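Long-range contacts in dihydropteroate synthase (Burkholderia cenocepacia, PDB 2Y5S), which probably condenses para-aminobenzoate with 6-hydroxymethyl-7,8-dihydropterin diphosphate to give 7,8-dihydropteroate, a precursor of folate: residues 9-17 with 137-145; 187-196 with 220-231. All coordinates share one frame; numbering follows the deposited sequence. Where two conformers were deposited one is given.

Contact 1 (9-17 with 137-145); sequences APLQCGRFE and RDGNSGLCA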
loop_
_atom_site.group_PDB
_atom_site.type_symbol
_atom_site.label_atom_id
_atom_site.label_comp_id
_atom_site.label_asym_id
_atom_site.label_seq_id
_atom_site.Cartn_x
_atom_site.Cartn_y
_atom_site.Cartn_z
ATOM N N ALA B 9 -11.191 6.181 -18.160
ATOM C CA ALA B 9 -11.587 7.080 -19.228
ATOM C C ALA B 9 -11.131 8.509 -18.906
ATOM O O ALA B 9 -11.052 8.882 -17.737
ATOM C CB ALA B 9 -13.101 7.031 -19.414
ATOM N N PRO B 10 -10.837 9.311 -19.938
ATOM C CA PRO B 10 -10.356 10.668 -19.707
ATOM C C PRO B 10 -11.382 11.615 -19.071
ATOM O O PRO B 10 -12.600 11.395 -19.160
ATOM C CB PRO B 10 -9.983 11.157 -21.111
ATOM C CG PRO B 10 -10.849 10.366 -22.021
ATOM C CD PRO B 10 -10.956 9.010 -21.376
ATOM N N LEU B 11 -10.855 12.668 -18.451
ATOM C CA LEU B 11 -11.668 13.674 -17.807
ATOM C C LEU B 11 -11.358 15.076 -18.345
ATOM O O LEU B 11 -10.252 15.581 -18.191
ATOM C CB LEU B 11 -11.432 13.627 -16.296
ATOM C CG LEU B 11 -12.370 14.513 -15.462
ATOM C CD1 LEU B 11 -13.824 14.064 -15.633
ATOM C CD2 LEU B 11 -11.949 14.522 -13.953
ATOM N N GLN B 12 -12.341 15.710 -18.964
ATOM C CA GLN B 12 -12.219 17.125 -19.311
ATOM C C GLN B 12 -12.310 17.921 -17.991
ATOM O O GLN B 12 -13.259 17.768 -17.242
ATOM C CB GLN B 12 -13.297 17.498 -20.310
ATOM C CG GLN B 12 -13.393 18.964 -20.654
ATOM C CD GLN B 12 -12.117 19.513 -21.236
ATOM O OE1 GLN B 12 -11.503 18.894 -22.111
ATOM N NE2 GLN B 12 -11.702 20.690 -20.752
ATOM N N CYS B 13 -11.296 18.731 -17.699
ATOM C CA CYS B 13 -11.141 19.300 -16.369
ATOM C C CYS B 13 -10.752 20.759 -16.455
ATOM O O CYS B 13 -9.659 21.159 -16.066
ATOM C CB CYS B 13 -10.119 18.492 -15.562
ATOM S SG CYS B 13 -10.108 18.844 -13.807
ATOM N N GLY B 14 -11.676 21.553 -16.982
ATOM C CA GLY B 14 -11.478 22.986 -17.119
ATOM C C GLY B 14 -10.351 23.287 -18.087
ATOM O O GLY B 14 -10.464 22.998 -19.267
ATOM N N ARG B 15 -9.259 23.857 -17.583
ATOM C CA ARG B 15 -8.114 24.191 -18.439
ATOM C C ARG B 15 -7.378 22.942 -18.908
ATOM O O ARG B 15 -6.572 23.023 -19.810
ATOM C CB ARG B 15 -7.100 25.072 -17.695
ATOM C CG ARG B 15 -7.534 26.487 -17.416
ATOM C CD ARG B 15 -6.519 27.164 -16.503
ATOM N NE ARG B 15 -6.567 26.637 -15.128
ATOM C CZ ARG B 15 -5.674 26.920 -14.178
ATOM N NH1 ARG B 15 -4.630 27.704 -14.439
ATOM N NH2 ARG B 15 -5.814 26.408 -12.960
ATOM N N PHE B 16 -7.645 21.798 -18.276
ATOM C CA PHE B 16 -6.844 20.603 -18.467
ATOM C C PHE B 16 -7.674 19.480 -19.068
ATOM O O PHE B 16 -8.879 19.411 -18.848
ATOM C CB PHE B 16 -6.266 20.164 -17.114
ATOM C CG PHE B 16 -5.531 21.250 -16.408
ATOM C CD1 PHE B 16 -4.189 21.490 -16.693
ATOM C CD2 PHE B 16 -6.187 22.080 -15.502
ATOM C CE1 PHE B 16 -3.502 22.518 -16.079
ATOM C CE2 PHE B 16 -5.503 23.109 -14.864
ATOM C CZ PHE B 16 -4.155 23.335 -15.159
ATOM N N GLU B 17 -7.018 18.661 -19.878
ATOM C CA GLU B 17 -7.565 17.407 -20.362
ATOM C C GLU B 17 -6.822 16.290 -19.625
ATOM O O GLU B 17 -5.689 15.945 -19.960
ATOM C CB GLU B 17 -7.380 17.292 -21.881
ATOM C CG GLU B 17 -8.046 18.419 -22.689
ATOM C CD GLU B 17 -7.785 18.318 -24.188
ATOM O OE1 GLU B 17 -6.641 18.563 -24.617
ATOM O OE2 GLU B 17 -8.731 18.007 -24.943
ATOM N N ARG B 137 -23.499 23.810 -15.715
ATOM C CA ARG B 137 -23.808 23.240 -17.026
ATOM C C ARG B 137 -22.949 23.857 -18.136
ATOM O O ARG B 137 -22.530 23.156 -19.038
ATOM C CB ARG B 137 -25.298 23.354 -17.348
ATOM C CG ARG B 137 -25.853 24.778 -17.363
ATOM C CD ARG B 137 -27.364 24.781 -17.507
ATOM N NE ARG B 137 -27.759 24.204 -18.787
ATOM C CZ ARG B 137 -27.933 24.889 -19.922
ATOM N NH1 ARG B 137 -27.775 26.215 -19.963
ATOM N NH2 ARG B 137 -28.282 24.240 -21.035
ATOM N N ASP B 138 -22.653 25.153 -18.040
ATOM C CA ASP B 138 -21.834 25.830 -19.049
ATOM C C ASP B 138 -20.337 25.590 -18.831
ATOM O O ASP B 138 -19.871 25.431 -17.702
ATOM C CB ASP B 138 -22.110 27.338 -19.047
ATOM C CG ASP B 138 -23.456 27.696 -19.660
ATOM O OD1 ASP B 138 -24.163 26.813 -20.202
ATOM O OD2 ASP B 138 -23.803 28.894 -19.630
ATOM N N GLY B 139 -19.594 25.556 -19.926
ATOM C CA GLY B 139 -18.150 25.597 -19.865
ATOM C C GLY B 139 -17.571 24.202 -19.873
ATOM O O GLY B 139 -18.225 23.249 -20.304
ATOM N N ASN B 140 -16.342 24.096 -19.386
ATOM C CA ASN B 140 -15.570 22.874 -19.489
ATOM C C ASN B 140 -15.038 22.288 -18.197
ATOM O O ASN B 140 -14.197 21.404 -18.234
ATOM C CB ASN B 140 -14.401 23.096 -20.445
ATOM C CG ASN B 140 -14.670 22.500 -21.773
ATOM O OD1 ASN B 140 -14.256 21.369 -22.036
ATOM N ND2 ASN B 140 -15.444 23.198 -22.599
ATOM N N SER B 141 -15.525 22.772 -17.063
ATOM C CA SER B 141 -15.031 22.290 -15.783
ATOM C C SER B 141 -15.290 20.794 -15.652
ATOM O O SER B 141 -16.283 20.269 -16.162
ATOM C CB SER B 141 -15.680 23.034 -14.622
ATOM O OG SER B 141 -17.093 22.973 -14.687
ATOM N N GLY B 142 -14.371 20.115 -14.985
ATOM C CA GLY B 142 -14.631 18.772 -14.503
ATOM C C GLY B 142 -15.667 18.829 -13.388
ATOM O O GLY B 142 -15.808 19.847 -12.693
ATOM N N LEU B 143 -16.401 17.736 -13.231
ATOM C CA LEU B 143 -17.441 17.644 -12.224
ATOM C C LEU B 143 -17.391 16.282 -11.587
ATOM O O LEU B 143 -17.514 15.268 -12.285
ATOM C CB LEU B 143 -18.816 17.840 -12.854
ATOM C CG LEU B 143 -19.076 19.118 -13.655
ATOM C CD1 LEU B 143 -20.397 19.002 -14.416
ATOM C CD2 LEU B 143 -19.088 20.305 -12.712
ATOM N N CYS B 144 -17.219 16.248 -10.271
ATOM C CA CYS B 144 -17.260 14.980 -9.551
ATOM C C CYS B 144 -18.569 14.883 -8.778
ATOM O O CYS B 144 -18.811 15.648 -7.841
ATOM C CB CYS B 144 -16.106 14.832 -8.591
ATOM S SG CYS B 144 -16.161 13.259 -7.668
ATOM N N ALA B 145 -19.400 13.947 -9.204
ATOM C CA ALA B 145 -20.668 13.634 -8.537
ATOM C C ALA B 145 -20.394 12.515 -7.548
ATOM O O ALA B 145 -20.048 11.400 -7.948
ATOM C CB ALA B 145 -21.700 13.183 -9.579
#
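The amide planes of Gln12 and Asn140 stand 88° apart. Asn140 OD1 sits over one face of the Gln12 amide, 2.9 Å from Gln12 NE2. The N-H groups of NE2 lie in the amide plane, so they do not point at it, and no hydrogen bond forms. Asn140 OD1 is equally close to Gln12 CG, shorter than normal packing, so the fine detail is doubtful. Gln12 CG is anti to the backbone N (chi1 174°), and the chain bends at chi2, which lays the amide beside Asn140.

A second pair of flat groups belongs to the turn itself. Phe16 CZ lies 3.9 Å above the Arg15 guanidinium plane, over its centre. Arg15 CB lies toward the rim of one face of the Phe16 ring. The guanidinium also forms a salt bridge with Asp119.

Residues 11-17 form a two-residue beta hairpin, its type II' turn closed by two backbone hydrogen bonds between Cys13 and Phe16. Gly14 takes the positive-phi corner. Gly14 N makes the one hydrogen bond between the segments, to Asn140 O (2.8 Å, N-H...O 147°). The donor stands well above the carbonyl plane. Next to it the backbones pack closely. Gly142 has no side chain, and Gln12 O lies 3.2 Å from Gly142 CA.

The hairpin covers the start of strand 142-146, at the N-terminal end of the TIM barrel. Leu11 touches Cys191 and Cys13 touches Leu120, so the hairpin also meets the neighbouring strands. The pterin pocket is toward the other end, where Cys144 touches 7,8-dihydropteroate.

The two crossed amides supply nearly half of the buried surface. The Gly14 bond and the close approach at Gly142 join the turn to 137-145, which implies a polar hold on the backbone.

Contact 2 (187-196 with 220-231); sequences AERICVDPGF and RPDGRAYPILAG. With 78H (7,8-dihydropteroate), chain P.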
loop_
_atom_site.group_PDB
_atom_site.type_symbol
_atom_site.label_atom_id
_atom_site.label_comp_id
_atom_site.label_asym_id
_atom_site.label_seq_id
_atom_site.Cartn_x
_atom_site.Cartn_y
_atom_site.Cartn_z
ATOM N N ALA B 187 -20.454 14.189 -21.333
ATOM C CA ALA B 187 -20.073 13.041 -20.499
ATOM C C ALA B 187 -18.610 13.031 -20.085
ATOM O O ALA B 187 -18.277 12.543 -18.999
ATOM C CB ALA B 187 -20.395 11.737 -21.221
ATOM N N GLU B 188 -17.740 13.555 -20.942
ATOM C CA GLU B 188 -16.304 13.569 -20.649
ATOM C C GLU B 188 -15.881 14.531 -19.512
ATOM O O GLU B 188 -14.773 14.420 -18.993
ATOM C CB GLU B 188 -15.480 13.834 -21.926
ATOM C CG GLU B 188 -16.002 14.938 -22.803
ATOM C CD GLU B 188 -16.890 14.433 -23.963
ATOM O OE1 GLU B 188 -18.045 14.005 -23.727
ATOM O OE2 GLU B 188 -16.417 14.474 -25.122
ATOM N N ARG B 189 -16.761 15.449 -19.110
ATOM C CA ARG B 189 -16.492 16.359 -17.985
ATOM C C ARG B 189 -16.815 15.740 -16.624
ATOM O O ARG B 189 -16.565 16.356 -15.586
ATOM C CB ARG B 189 -17.331 17.633 -18.132
ATOM C CG ARG B 189 -16.966 18.538 -19.325
ATOM C CD ARG B 189 -18.001 19.640 -19.495
ATOM N NE ARG B 189 -18.083 20.436 -18.274
ATOM C CZ ARG B 189 -19.083 21.238 -17.918
ATOM N NH1 ARG B 189 -20.159 21.399 -18.684
ATOM N NH2 ARG B 189 -19.000 21.881 -16.753
ATOM N N ILE B 190 -17.379 14.534 -16.627
ATOM C CA ILE B 190 -17.940 13.934 -15.423
ATOM C C ILE B 190 -17.077 12.788 -14.904
ATOM O O ILE B 190 -16.691 11.880 -15.645
ATOM C CB ILE B 190 -19.388 13.411 -15.672
ATOM C CG1 ILE B 190 -20.304 14.563 -16.140
ATOM C CG2 ILE B 190 -19.973 12.776 -14.385
ATOM C CD1 ILE B 190 -21.632 14.123 -16.792
ATOM N N CYS B 191 -16.779 12.844 -13.612
ATOM C CA CYS B 191 -16.263 11.693 -12.893
ATOM C C CYS B 191 -17.187 11.415 -11.730
ATOM O O CYS B 191 -18.054 12.234 -11.414
ATOM C CB CYS B 191 -14.836 11.907 -12.415
ATOM S SG CYS B 191 -14.565 13.209 -11.227
ATOM N N VAL B 192 -17.050 10.231 -11.142
ATOM C CA VAL B 192 -17.925 9.811 -10.054
ATOM C C VAL B 192 -17.112 9.324 -8.859
ATOM O O VAL B 192 -15.941 8.918 -8.988
ATOM C CB VAL B 192 -18.855 8.684 -10.500
ATOM C CG1 VAL B 192 -19.711 9.127 -11.697
ATOM C CG2 VAL B 192 -18.042 7.411 -10.825
ATOM N N ASP B 193 -17.762 9.308 -7.705
ATOM C CA ASP B 193 -17.118 8.965 -6.449
ATOM C C ASP B 193 -18.143 8.264 -5.547
ATOM O O ASP B 193 -19.227 8.807 -5.298
ATOM C CB ASP B 193 -16.631 10.269 -5.828
ATOM C CG ASP B 193 -15.944 10.097 -4.500
ATOM O OD1 ASP B 193 -16.084 9.060 -3.835
ATOM O OD2 ASP B 193 -15.289 11.084 -4.091
ATOM N N PRO B 194 -17.805 7.065 -5.042
ATOM C CA PRO B 194 -18.762 6.293 -4.228
ATOM C C PRO B 194 -19.009 6.840 -2.828
ATOM O O PRO B 194 -19.901 6.338 -2.112
ATOM C CB PRO B 194 -18.102 4.913 -4.137
ATOM C CG PRO B 194 -16.634 5.223 -4.260
ATOM C CD PRO B 194 -16.582 6.288 -5.312
ATOM N N GLY B 195 -18.221 7.837 -2.422
ATOM C CA GLY B 195 -18.502 8.579 -1.205
ATOM C C GLY B 195 -18.224 7.794 0.047
ATOM O O GLY B 195 -19.090 7.619 0.918
ATOM N N PHE B 196 -16.985 7.360 0.172
ATOM C CA PHE B 196 -16.584 6.620 1.337
ATOM C C PHE B 196 -16.855 7.428 2.615
ATOM O O PHE B 196 -16.472 8.586 2.702
ATOM C CB PHE B 196 -15.096 6.266 1.245
ATOM C CG PHE B 196 -14.798 5.250 0.213
ATOM C CD1 PHE B 196 -15.184 3.944 0.396
ATOM C CD2 PHE B 196 -14.148 5.602 -0.977
ATOM C CE1 PHE B 196 -14.940 2.990 -0.578
ATOM C CE2 PHE B 196 -13.890 4.654 -1.946
ATOM C CZ PHE B 196 -14.296 3.344 -1.745
ATOM N N ARG B 220 -20.377 5.599 -19.484
ATOM C CA ARG B 220 -20.614 6.730 -20.379
ATOM C C ARG B 220 -21.273 6.184 -21.643
ATOM O O ARG B 220 -21.367 4.969 -21.792
ATOM C CB ARG B 220 -19.302 7.424 -20.729
ATOM C CG ARG B 220 -18.635 8.096 -19.550
ATOM C CD ARG B 220 -17.316 8.693 -19.960
ATOM N NE ARG B 220 -16.882 9.740 -19.040
ATOM C CZ ARG B 220 -15.675 10.302 -19.063
ATOM N NH1 ARG B 220 -14.766 9.930 -19.975
ATOM N NH2 ARG B 220 -15.380 11.261 -18.180
ATOM N N PRO B 221 -21.759 7.064 -22.535
ATOM C CA PRO B 221 -22.372 6.593 -23.804
ATOM C C PRO B 221 -21.445 5.785 -24.711
ATOM O O PRO B 221 -21.900 4.865 -25.398
ATOM C CB PRO B 221 -22.795 7.892 -24.487
ATOM C CG PRO B 221 -23.091 8.819 -23.345
ATOM C CD PRO B 221 -22.072 8.486 -22.280
ATOM N N ASP B 222 -20.151 6.104 -24.697
ATOM C CA ASP B 222 -19.162 5.342 -25.468
ATOM C C ASP B 222 -18.850 3.966 -24.867
ATOM O O ASP B 222 -17.964 3.270 -25.363
ATOM C CB ASP B 222 -17.860 6.139 -25.625
ATOM C CG ASP B 222 -17.139 6.351 -24.296
ATOM O OD1 ASP B 222 -17.619 5.837 -23.262
ATOM O OD2 ASP B 222 -16.100 7.051 -24.284
ATOM N N GLY B 223 -19.550 3.577 -23.801
ATOM C CA GLY B 223 -19.347 2.268 -23.168
ATOM C C GLY B 223 -18.266 2.225 -22.098
ATOM O O GLY B 223 -18.181 1.255 -21.339
ATOM N N ARG B 224 -17.423 3.252 -22.033
ATOM C CA ARG B 224 -16.416 3.320 -20.991
ATOM C C ARG B 224 -17.092 3.739 -19.693
ATOM O O ARG B 224 -17.971 4.611 -19.681
ATOM C CB ARG B 224 -15.323 4.350 -21.314
ATOM C CG ARG B 224 -14.249 3.924 -22.329
ATOM C CD ARG B 224 -12.850 4.217 -21.753
ATOM N NE ARG B 224 -11.941 4.908 -22.676
ATOM C CZ ARG B 224 -10.627 5.047 -22.468
ATOM N NH1 ARG B 224 -10.054 4.547 -21.379
ATOM N NH2 ARG B 224 -9.877 5.697 -23.355
ATOM N N ALA B 225 -16.643 3.152 -18.596
ATOM C CA ALA B 225 -17.077 3.585 -17.281
ATOM C C ALA B 225 -16.631 5.035 -17.026
ATOM O O ALA B 225 -15.545 5.447 -17.435
ATOM C CB ALA B 225 -16.515 2.646 -16.220
ATOM N N TYR B 226 -17.486 5.807 -16.364
ATOM C CA TYR B 226 -17.068 7.099 -15.796
ATOM C C TYR B 226 -15.821 6.885 -14.914
ATOM O O TYR B 226 -15.749 5.914 -14.146
ATOM C CB TYR B 226 -18.213 7.737 -15.001
ATOM C CG TYR B 226 -19.299 8.345 -15.877
ATOM C CD1 TYR B 226 -19.143 9.611 -16.440
ATOM C CD2 TYR B 226 -20.484 7.658 -16.146
ATOM C CE1 TYR B 226 -20.130 10.171 -17.247
ATOM C CE2 TYR B 226 -21.471 8.205 -16.968
ATOM C CZ TYR B 226 -21.289 9.460 -17.514
ATOM O OH TYR B 226 -22.251 10.010 -18.329
ATOM N N PRO B 227 -14.803 7.750 -15.059
ATOM C CA PRO B 227 -13.632 7.593 -14.207
ATOM C C PRO B 227 -13.971 7.886 -12.754
ATOM O O PRO B 227 -14.865 8.701 -12.477
ATOM C CB PRO B 227 -12.653 8.609 -14.770
ATOM C CG PRO B 227 -13.522 9.690 -15.315
ATOM C CD PRO B 227 -14.690 8.944 -15.919
ATOM N N ILE B 228 -13.264 7.210 -11.841
ATOM C CA ILE B 228 -13.587 7.196 -10.413
ATOM C C ILE B 228 -12.577 8.016 -9.622
ATOM O O ILE B 228 -11.352 7.843 -9.787
ATOM C CB ILE B 228 -13.552 5.779 -9.858
ATOM C CG1 ILE B 228 -14.592 4.908 -10.557
ATOM C CG2 ILE B 228 -13.758 5.751 -8.308
ATOM C CD1 ILE B 228 -14.447 3.394 -10.265
ATOM N N LEU B 229 -13.108 8.925 -8.808
ATOM C CA LEU B 229 -12.369 9.590 -7.750
ATOM C C LEU B 229 -12.722 8.906 -6.434
ATOM O O LEU B 229 -13.901 8.714 -6.136
ATOM C CB LEU B 229 -12.744 11.066 -7.707
ATOM C CG LEU B 229 -11.921 11.999 -6.789
ATOM C CD1 LEU B 229 -12.013 13.437 -7.350
ATOM C CD2 LEU B 229 -12.389 11.970 -5.340
ATOM N N ALA B 230 -11.704 8.518 -5.672
ATOM C CA ALA B 230 -11.878 7.854 -4.389
ATOM C C ALA B 230 -11.177 8.661 -3.301
ATOM O O ALA B 230 -10.031 9.059 -3.448
ATOM C CB ALA B 230 -11.303 6.456 -4.435
ATOM N N GLY B 231 -11.883 8.878 -2.209
ATOM C CA GLY B 231 -11.342 9.600 -1.070
ATOM C C GLY B 231 -11.549 8.823 0.218
ATOM O O GLY B 231 -12.662 8.768 0.738
HETATM O O4 78H P . -14.529 11.176 -0.219
HETATM C C4 78H P . -14.702 12.301 -0.692
HETATM C C5 78H P . -14.755 13.452 0.122
HETATM N N3 78H P . -14.872 12.450 -2.077
HETATM C C9 78H P . -14.980 14.697 -0.510
HETATM N N5 78H P . -14.548 13.375 1.462
HETATM C C2 78H P . -15.120 13.737 -2.645
HETATM N N8 78H P . -15.037 15.867 0.236
HETATM N N1 78H P . -15.149 14.813 -1.842
HETATM C C6 78H P . -14.640 14.473 2.239
HETATM N N2 78H P . -15.325 13.876 -3.964
HETATM C C7 78H P . -15.079 15.838 1.703
HETATM C C10 78H P . -14.337 14.391 3.708
HETATM N N11 78H P . -15.522 13.942 4.448
HETATM C C15 78H P . -15.394 12.950 5.319
HETATM C C16 78H P . -16.261 11.863 5.292
HETATM C C17 78H P . -14.350 13.008 6.244
HETATM C C18 78H P . -16.101 10.837 6.206
HETATM C C19 78H P . -14.189 11.978 7.161
HETATM C C20 78H P . -15.067 10.897 7.143
HETATM C C21 78H P . -14.871 9.743 8.133
HETATM O O22 78H P . -15.484 8.703 7.880
HETATM O O23 78H P . -14.023 9.851 9.045
HETATM O O HOH W 1 -14.878 8.808 -1.486
#
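Val192 and Ile228 form a single parallel bridge that joins strands 190-193 and 229-230, neighbours around the wall of the TIM barrel. Two backbone hydrogen bonds make it. Val192 N donates to Pro227 O (3.0 Å), nearly along the C=O axis, and Leu229 N donates to Val192 O (2.8 Å).

A third bond comes from a side chain. The extended Arg220 sends NH2 to Ile190 O (2.9 Å), which lies near the guanidinium plane. Glu188 CA covers one face of that group and Pro227 CD the opposite face. NH1 is held separately by Pro10 O.

Packing gathers around Tyr226. Arg220 CG sits over the centre of its ring, and Ile190 O is a polar atom at the ring edge, in its plane. Ile190 CB packs on Tyr226 CE1, and Val192 CG1 on Tyr226 CB. Further along, the edge of the Phe196 ring meets Ala230 CB.

The last group is the pterin site. Asp193 CG is anti to the backbone N (chi1 179°), which carries the carboxylate toward the pterin. OD1 accepts from Gly195 N in an Asx turn and meets water 1, which accepts from Phe196 N and Gly231 N and reaches O4 of 7,8-dihydropteroate. OD2 takes a weak bond from ligand N2. Asp193 OD2 also lies 2.5 Å from ligand N3, a hydrogen bond so short that its exact length is doubtful.

Both contacts reach the same barrel sheet, since strands 142-146 and 190-193 are neighbours in it. Contact 1 is partly buried and lies at the N-terminal end of the barrel. Contact 2 is buried, runs along the wall and ends in the ligand pocket. Their burial differs to match: 254 Å² against 697 Å². Contact 1 pairs crossed polar amides with one backbone bond, whereas contact 2 combines a backbone bridge, apolar packing, an arginine and a carboxylate that binds the pterin. A probable hydrogen bond joins them directly, with Leu143 N 2.7 Å from Arg189 O.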